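Local coordinates for CigR Protein (Salmonella enterica subsp. enterica serovar Typhimurium, PDB 4EW5) that is an inner membrane protein of Salmonella whose precise role the structure alone does not show, represented here by its C-terminal domain, at the interface of chains A and B. Sequence-based numbering; all coordinates share one arbitrary frame. Chains: chain A/B, CigR Protein.

The interface of chains A and B. Residues chain A 2-5; chain B 63, 66-68, 73-74.
A:Arg2 and B:Glu73 meet tip to tip in an end-on, two-pronged salt bridge, where the N-terminal tail of one CigR C-terminal domain lies along its partner, joined to it by a parallel beta bridge between A:Asn4 and B:Tyr68. The guanidinium and carboxylate are nearly coplanar, 28° apart. A:Arg2 NH2 gives a hydrogen bond of 2.8 Å to B:Glu73 OE2, on the syn side but somewhat out of the carboxylate plane. A:Arg2 NH1 gives another to the syn lone pair of B:Glu73 OE1 at 2.9 Å. The arginine chain bends at chi3 (57°), which turns its head toward the acid. Its flat group is sandwiched between B:Leu63 CG over one face and B:Tyr68 CB over the other, both offset toward the rim.

Backbone carbonyls take up further N-H groups of the same head. A:Arg2 NE donates to B:Leu66 O at 3.2 Å. A:Arg2 NH1 donates to B:Pro67 O at 3.0 Å; each oxygen lies near the guanidinium plane, although each donor sits above its carbonyl plane. B:Pro67 O also accepts from the indole NE1 of B:Trp74, in the ring plane, which may hold the carbonyl in place. The backbone N of B:Trp74 binds the anti lone pair of B:Glu73 OE1, leaving the syn side to the arginine. These bonds fix the rotation of the guanidinium and would be expected to stabilise its positive charge.

Beside the head, B:Tyr68 N donates to A:Lys3 O at 3.0 Å. B:Tyr68 O accepts from A:Gly5 N at 2.7 Å, so the two bonds flank A:Asn4. The whole interface is two-fold symmetric, so a reciprocal contact is expected, though the dimer may not be biological.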
# COMPACT_ATOMS: atom_id res chain seq x y z
N ARG A 2 14.74 -4.33 6.99
CA ARG A 2 13.55 -4.21 6.10
C ARG A 2 13.20 -5.56 5.46
O ARG A 2 14.07 -6.46 5.30
CB ARG A 2 13.87 -3.16 5.04
CG ARG A 2 14.20 -1.80 5.67
CD ARG A 2 15.00 -0.95 4.72
NE ARG A 2 14.33 -0.75 3.44
CZ ARG A 2 14.91 -0.16 2.39
NH1 ARG A 2 14.24 -0.02 1.26
NH2 ARG A 2 16.15 0.28 2.44
N LYS A 3 11.95 -5.72 5.10
CA LYS A 3 11.49 -6.95 4.47
C LYS A 3 11.91 -6.93 3.03
O LYS A 3 11.52 -6.02 2.30
CB LYS A 3 9.97 -7.05 4.56
CG LYS A 3 9.32 -7.93 3.53
CD LYS A 3 8.30 -8.91 4.07
CE LYS A 3 8.55 -10.27 3.37
NZ LYS A 3 8.59 -11.40 4.34
N ASN A 4 12.70 -7.94 2.65
CA ASN A 4 13.13 -8.17 1.28
C ASN A 4 11.94 -8.58 0.41
O ASN A 4 11.34 -9.66 0.58
CB ASN A 4 14.21 -9.26 1.24
CG ASN A 4 14.75 -9.51 -0.17
OD1 ASN A 4 14.21 -8.99 -1.14
ND2 ASN A 4 15.80 -10.26 -0.27
N GLY A 5 11.56 -7.69 -0.51
CA GLY A 5 10.35 -7.90 -1.31
C GLY A 5 10.70 -8.54 -2.67
O GLY A 5 9.84 -8.71 -3.51
N LEU B 63 12.96 5.03 5.92
CA LEU B 63 13.37 4.05 4.91
C LEU B 63 13.33 2.67 5.54
O LEU B 63 13.03 1.70 4.88
CB LEU B 63 14.77 4.39 4.43
CG LEU B 63 15.34 3.59 3.26
CD1 LEU B 63 14.42 3.72 2.02
CD2 LEU B 63 16.77 4.02 2.99
N LEU B 66 10.03 0.94 4.87
CA LEU B 66 9.58 0.73 3.52
C LEU B 66 10.14 -0.63 3.06
O LEU B 66 11.18 -1.05 3.52
CB LEU B 66 10.15 1.83 2.62
CG LEU B 66 9.57 3.22 2.92
CD1 LEU B 66 10.36 4.27 2.09
CD2 LEU B 66 8.09 3.22 2.54
N PRO B 67 9.44 -1.29 2.17
CA PRO B 67 10.01 -2.54 1.58
C PRO B 67 11.36 -2.36 0.95
O PRO B 67 11.69 -1.27 0.39
CB PRO B 67 8.98 -2.96 0.53
CG PRO B 67 7.92 -1.92 0.51
CD PRO B 67 8.31 -0.75 1.39
N TYR B 68 12.17 -3.41 0.98
CA TYR B 68 13.45 -3.40 0.30
C TYR B 68 13.46 -4.32 -0.93
O TYR B 68 13.08 -5.48 -0.86
CB TYR B 68 14.54 -3.86 1.24
CG TYR B 68 15.89 -4.14 0.61
CD1 TYR B 68 16.72 -3.10 0.24
CD2 TYR B 68 16.35 -5.46 0.44
CE1 TYR B 68 17.96 -3.34 -0.36
CE2 TYR B 68 17.63 -5.71 -0.10
CZ TYR B 68 18.43 -4.64 -0.46
OH TYR B 68 19.65 -4.80 -1.04
N GLU B 73 16.37 1.44 -4.96
CA GLU B 73 16.18 2.14 -3.70
C GLU B 73 15.22 3.33 -3.85
O GLU B 73 15.02 3.82 -4.93
CB GLU B 73 17.48 2.64 -3.07
CG GLU B 73 17.36 2.98 -1.54
CD GLU B 73 16.80 1.83 -0.66
OE1 GLU B 73 15.58 1.58 -0.69
OE2 GLU B 73 17.57 1.20 0.16
N TRP B 74 14.58 3.65 -2.74
CA TRP B 74 13.69 4.74 -2.60
C TRP B 74 14.47 6.02 -2.50
O TRP B 74 15.50 6.09 -1.80
CB TRP B 74 12.88 4.54 -1.34
CG TRP B 74 11.95 3.37 -1.36
CD1 TRP B 74 12.12 2.13 -0.75
CD2 TRP B 74 10.61 3.30 -1.99
NE1 TRP B 74 11.03 1.33 -1.01
CE2 TRP B 74 10.12 1.96 -1.75
CE3 TRP B 74 9.86 4.16 -2.76
CZ2 TRP B 74 8.90 1.52 -2.22
CZ3 TRP B 74 8.60 3.73 -3.22
CH2 TRP B 74 8.14 2.43 -2.98